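Local coordinates for protein aminoglycoside N(3)-acetyltransferase (Streptomyces griseus, PDB 7LAP) that probably transfers an acetyl group to the 3-amino group of aminoglycoside antibiotics, a modification associated with resistance, at residues Arg24-Ile27 against Arg28-Ala32; Val281-Ile284 against Glu285-Asn289. All coordinates share one frame; numbering follows the deposited sequence.

Overall arrangement
Both contacts are local, each formed by side chains three or four residues apart on one helix. Interaction 1 lies on helix 24-34, just before strand 41-46 of the seven-stranded mixed sheet. Interaction 2 comes much later, in the last turns of helix 273-289, which directly follows strand 266-272 of the same sheet. Their centres are 37 Å apart and their nearest atoms about 24 Å, so they do not touch, and each centre sits about 22 Å from that of the chain. Helix 24-34 packs on helix 58-69 and edge strand 259-263, helix 273-289 on helices 189-196 and 244-254; the contacts thus belong to separate helices, one early and one late in the chain.

Interaction 1 (Arg24-Ile27 against Arg28-Ala32); sequences RDRI and RHDLA. With FMT (formic acid), chain M.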
loop_
_atom_site.group_PDB
_atom_site.type_symbol
_atom_site.label_atom_id
_atom_site.label_comp_id
_atom_site.label_asym_id
_atom_site.label_seq_id
_atom_site.Cartn_x
_atom_site.Cartn_y
_atom_site.Cartn_z
ATOM N N ARG B 24 -13.435 -7.587 14.642
ATOM C CA ARG B 24 -12.234 -8.013 15.353
ATOM C C ARG B 24 -12.523 -9.191 16.298
ATOM O O ARG B 24 -11.826 -10.203 16.278
ATOM C CB ARG B 24 -11.682 -6.812 16.123
ATOM C CG ARG B 24 -10.489 -7.111 17.018
ATOM C CD ARG B 24 -10.109 -5.839 17.791
ATOM N NE ARG B 24 -9.041 -6.070 18.755
ATOM C CZ ARG B 24 -8.426 -5.086 19.405
ATOM N NH1 ARG B 24 -8.809 -3.832 19.181
ATOM N NH2 ARG B 24 -7.451 -5.354 20.273
ATOM N N ASP B 25 -13.538 -9.076 17.138
ATOM C CA ASP B 25 -13.778 -10.152 18.097
ATOM C C ASP B 25 -14.235 -11.448 17.426
ATOM O O ASP B 25 -13.985 -12.544 17.944
ATOM C CB ASP B 25 -14.803 -9.741 19.140
ATOM C CG ASP B 25 -15.035 -10.844 20.138
ATOM O OD1 ASP B 25 -14.095 -11.127 20.918
ATOM O OD2 ASP B 25 -16.125 -11.461 20.118
ATOM N N ARG B 26 -14.882 -11.358 16.274
ATOM C CA ARG B 26 -15.302 -12.574 15.600
ATOM C C ARG B 26 -14.115 -13.285 14.970
ATOM O O ARG B 26 -14.032 -14.519 14.995
ATOM C CB ARG B 26 -16.359 -12.252 14.543
ATOM C CG ARG B 26 -16.940 -13.501 13.909
ATOM C CD ARG B 26 -16.271 -13.733 12.614
ATOM N NE ARG B 26 -16.788 -14.918 11.935
ATOM C CZ ARG B 26 -17.895 -14.929 11.202
ATOM N NH1 ARG B 26 -18.633 -13.836 11.085
ATOM N NH2 ARG B 26 -18.254 -16.034 10.606
ATOM N N ILE B 27 -13.212 -12.524 14.359
ATOM C CA ILE B 27 -11.973 -13.088 13.861
ATOM C C ILE B 27 -11.177 -13.730 14.999
ATOM O O ILE B 27 -10.651 -14.839 14.854
ATOM C CB ILE B 27 -11.161 -12.003 13.141
ATOM C CG1 ILE B 27 -11.955 -11.502 11.917
ATOM C CG2 ILE B 27 -9.882 -12.592 12.691
ATOM C CD1 ILE B 27 -11.255 -10.302 11.178
ATOM N N ARG B 28 -11.081 -13.045 16.140
ATOM C CA ARG B 28 -10.368 -13.609 17.279
ATOM C C ARG B 28 -10.966 -14.950 17.662
ATOM O O ARG B 28 -10.246 -15.932 17.887
ATOM C CB ARG B 28 -10.415 -12.648 18.474
ATOM C CG ARG B 28 -9.724 -13.236 19.744
ATOM C CD ARG B 28 -10.360 -12.821 21.053
ATOM N NE ARG B 28 -11.827 -12.842 20.995
ATOM C CZ ARG B 28 -12.598 -13.936 21.098
ATOM N NH1 ARG B 28 -12.057 -15.147 21.277
ATOM N NH2 ARG B 28 -13.928 -13.814 21.036
ATOM N N HIS B 29 -12.295 -15.006 17.731
ATOM C CA HIS B 29 -12.981 -16.259 18.047
ATOM C C HIS B 29 -12.668 -17.350 17.017
ATOM O O HIS B 29 -12.326 -18.487 17.387
ATOM C CB HIS B 29 -14.477 -16.006 18.133
ATOM C CG HIS B 29 -15.292 -17.255 18.133
ATOM N ND1 HIS B 29 -15.644 -17.908 16.975
ATOM C CD2 HIS B 29 -15.804 -17.983 19.154
ATOM C CE1 HIS B 29 -16.358 -18.980 17.278
ATOM N NE2 HIS B 29 -16.468 -19.044 18.596
ATOM N N ASP B 30 -12.704 -17.007 15.725
ATOM C CA ASP B 30 -12.442 -18.012 14.697
ATOM C C ASP B 30 -10.986 -18.476 14.711
ATOM O O ASP B 30 -10.708 -19.640 14.395
ATOM C CB ASP B 30 -12.787 -17.481 13.308
ATOM C CG ASP B 30 -14.291 -17.286 13.108
ATOM O OD1 ASP B 30 -15.078 -17.600 14.033
ATOM O OD2 ASP B 30 -14.679 -16.819 12.015
ATOM N N LEU B 31 -10.051 -17.577 15.014
ATOM C CA LEU B 31 -8.649 -17.969 15.086
ATOM C C LEU B 31 -8.386 -18.913 16.260
ATOM O O LEU B 31 -7.618 -19.870 16.126
ATOM C CB LEU B 31 -7.752 -16.734 15.220
ATOM C CG LEU B 31 -7.691 -15.809 14.000
ATOM C CD1 LEU B 31 -7.029 -14.449 14.384
ATOM C CD2 LEU B 31 -7.005 -16.493 12.773
ATOM N N ALA B 32 -8.955 -18.616 17.431
ATOM C CA ALA B 32 -8.840 -19.526 18.562
ATOM C C ALA B 32 -9.454 -20.901 18.239
ATOM O O ALA B 32 -8.872 -21.934 18.576
ATOM C CB ALA B 32 -9.496 -18.903 19.795
HETATM C C FMT M . -6.371 -2.233 20.635
HETATM O O1 FMT M . -7.466 -1.872 21.068
HETATM O O2 FMT M . -5.488 -2.757 21.320
HETATM O O HOH W 1 -16.287 -17.920 10.516
#
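Two intrahelical salt bridges, Asp-25 to Arg-28 and Arg-26 to Asp-30, mark the polar side of the first turns of helix 24-34. Arg-28 grips Asp-25 side-on through one oxygen: NH2 lies 2.7 Å and NE 2.8 Å from Asp-25 OD1. They come from the same face of the carboxylate, whose plane stands 42° from the guanidinium. Bends at chi2 and chi3 bring Arg-28 alongside the aspartate. Arg-24 NH1 donates to O1 of a formic acid molecule, probably from the crystallisation liquor, while its NE pairs with Asp-67.

In the second pair, Arg-26 NE donates to Asp-30 OD2 at 2.8 Å, on the syn side but tilted out of the carboxylate plane, with the two planes 89° apart. A water bridges Arg-26 NH2 and that same OD2, which also accepts from Gly-264 N. His-29 ND1 lies 3.0 Å from Asp-30 OD1, on its anti lone pair and in the ring plane; bonds at both oxygens restrain the carboxylate's rotation.

On the buried side, Ile-27 CG2 meets Leu-31 CD1 at 3.8 Å, beside Val-263 and helix 58-69. The arrangement is that of an amphipathic surface helix with i to i+3 and i to i+4 ion pairs.

Interaction 2 (Val281-Ile284 against Glu285-Asn289); sequences VRWI and EEHLN
The rings of Trp-283 and His-287, one helical turn apart, form an offset stack: the centroids of the indole five-membered ring and the imidazole lie 3.9 Å apart, with planes inclined by 19°. His-287 covers one indole face toward its rim, and the nearest atoms are Trp-283 NE1 and His-287 CE1 at 3.2 Å.

The imidazole is anchored as well as stacked. His-287 ND1 donates to Trp-283 O at 3.0 Å, a bent bond of 141°, while the backbone His-287 N reaches the same oxygen at 3.0 Å from the opposite face of the carbonyl plane. A chi1 of -77° sets the ring beside its backbone N, and the chi2 rotation then turns ND1 to the carbonyl; bond and stack together restrain the ring's rotation.

Beside this pair, Glu-286 lies along Arg-282, its OE2 3.4 Å from Arg-282 CG. Their charged ends stay beyond salt-bridge range, with Arg-282 NH1 4.3 Å from Glu-286 OE1, so any attraction is probably loose. The side chains of Ile-284 and Leu-288 cross, CG2 of the first meeting CD1 of the second at 3.9 Å, and both touch Phe-232.

Further out, the indole rests on Val-247, Ile-248 and Ser-251 of helix 244-254. Asn-289 ND2 bonds to Glu-285 O, 3.1 Å away and in the carbonyl plane, and also to Gln-198 O; Glu-285 OE2 accepts from Gln-198 N. These bonds tie Glu-285 and Asn-289 to the loop after helix 189-196. The arrangement is a C-terminal helix packed against helices 189-196 and 244-254, with an i to i+4 Trp-His offset stack.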
loop_
_atom_site.group_PDB
_atom_site.type_symbol
_atom_site.label_atom_id
_atom_site.label_comp_id
_atom_site.label_asym_id
_atom_site.label_seq_id
_atom_site.Cartn_x
_atom_site.Cartn_y
_atom_site.Cartn_z
ATOM N N VAL B 281 10.823 -31.326 3.533
ATOM C CA VAL B 281 12.136 -31.764 3.083
ATOM C C VAL B 281 12.108 -33.250 2.758
ATOM O O VAL B 281 12.690 -33.690 1.763
ATOM C CB VAL B 281 13.201 -31.416 4.135
ATOM C CG1 VAL B 281 13.425 -29.928 4.176
ATOM C CG2 VAL B 281 12.766 -31.875 5.476
ATOM N N ARG B 282 11.393 -34.039 3.561
ATOM C CA ARG B 282 11.278 -35.460 3.267
ATOM C C ARG B 282 10.508 -35.689 1.970
ATOM O O ARG B 282 10.835 -36.588 1.188
ATOM C CB ARG B 282 10.613 -36.192 4.431
ATOM C CG ARG B 282 10.345 -37.668 4.148
ATOM C CD ARG B 282 10.152 -38.435 5.439
ATOM N NE ARG B 282 9.198 -37.716 6.272
ATOM C CZ ARG B 282 7.876 -37.794 6.134
ATOM N NH1 ARG B 282 7.344 -38.599 5.214
ATOM N NH2 ARG B 282 7.084 -37.077 6.926
ATOM N N TRP B 283 9.498 -34.865 1.711
ATOM C CA TRP B 283 8.793 -34.959 0.438
ATOM C C TRP B 283 9.746 -34.718 -0.727
ATOM O O TRP B 283 9.782 -35.491 -1.690
ATOM C CB TRP B 283 7.638 -33.958 0.414
ATOM C CG TRP B 283 6.712 -34.150 -0.752
ATOM C CD1 TRP B 283 5.541 -34.855 -0.768
ATOM C CD2 TRP B 283 6.889 -33.628 -2.073
ATOM N NE1 TRP B 283 4.983 -34.808 -2.025
ATOM C CE2 TRP B 283 5.790 -34.056 -2.841
ATOM C CE3 TRP B 283 7.872 -32.835 -2.679
ATOM C CZ2 TRP B 283 5.646 -33.725 -4.187
ATOM C CZ3 TRP B 283 7.728 -32.503 -4.010
ATOM C CH2 TRP B 283 6.622 -32.945 -4.751
ATOM N N ILE B 284 10.545 -33.655 -0.643
ATOM C CA ILE B 284 11.421 -33.296 -1.750
ATOM C C ILE B 284 12.500 -34.346 -1.943
ATOM O O ILE B 284 12.831 -34.718 -3.075
ATOM C CB ILE B 284 12.028 -31.903 -1.512
ATOM C CG1 ILE B 284 10.929 -30.841 -1.555
ATOM C CG2 ILE B 284 13.129 -31.631 -2.526
ATOM C CD1 ILE B 284 11.417 -29.460 -1.162
ATOM N N GLU B 285 13.066 -34.845 -0.846
ATOM C CA GLU B 285 14.155 -35.802 -0.967
ATOM C C GLU B 285 13.658 -37.154 -1.452
ATOM O O GLU B 285 14.363 -37.845 -2.203
ATOM C CB GLU B 285 14.876 -35.920 0.368
ATOM C CG GLU B 285 15.640 -34.639 0.686
ATOM C CD GLU B 285 16.361 -34.689 2.010
ATOM O OE1 GLU B 285 16.010 -35.561 2.835
ATOM O OE2 GLU B 285 17.281 -33.858 2.227
ATOM N N GLU B 286 12.446 -37.545 -1.061
ATOM C CA GLU B 286 11.959 -38.840 -1.516
ATOM C C GLU B 286 11.504 -38.785 -2.966
ATOM O O GLU B 286 11.817 -39.686 -3.746
ATOM C CB GLU B 286 10.845 -39.342 -0.600
ATOM C CG GLU B 286 11.380 -39.705 0.775
ATOM C CD GLU B 286 10.306 -40.141 1.757
ATOM O OE1 GLU B 286 9.110 -39.847 1.524
ATOM O OE2 GLU B 286 10.671 -40.769 2.776
ATOM N N HIS B 287 10.809 -37.721 -3.366
ATOM C CA HIS B 287 10.374 -37.651 -4.756
ATOM C C HIS B 287 11.535 -37.389 -5.714
ATOM O O HIS B 287 11.506 -37.859 -6.857
ATOM C CB HIS B 287 9.289 -36.589 -4.910
ATOM C CG HIS B 287 7.947 -37.032 -4.414
ATOM N ND1 HIS B 287 7.653 -37.163 -3.073
ATOM C CD2 HIS B 287 6.826 -37.403 -5.081
ATOM C CE1 HIS B 287 6.405 -37.583 -2.935
ATOM N NE2 HIS B 287 5.882 -37.732 -4.138
ATOM N N LEU B 288 12.575 -36.681 -5.276
ATOM C CA LEU B 288 13.590 -36.211 -6.205
ATOM C C LEU B 288 14.919 -36.946 -6.135
ATOM O O LEU B 288 15.784 -36.687 -6.981
ATOM C CB LEU B 288 13.840 -34.715 -5.999
ATOM C CG LEU B 288 12.602 -33.908 -6.356
ATOM C CD1 LEU B 288 12.907 -32.438 -6.285
ATOM C CD2 LEU B 288 12.094 -34.299 -7.729
ATOM N N ASN B 289 15.114 -37.857 -5.183
ATOM C CA ASN B 289 16.404 -38.538 -5.147
ATOM C C ASN B 289 16.385 -39.871 -5.874
ATOM O O ASN B 289 17.382 -40.235 -6.513
ATOM C CB ASN B 289 16.873 -38.736 -3.709
ATOM C CG ASN B 289 17.764 -37.607 -3.246
ATOM O OD1 ASN B 289 18.917 -37.506 -3.668
ATOM N ND2 ASN B 289 17.227 -36.729 -2.393
#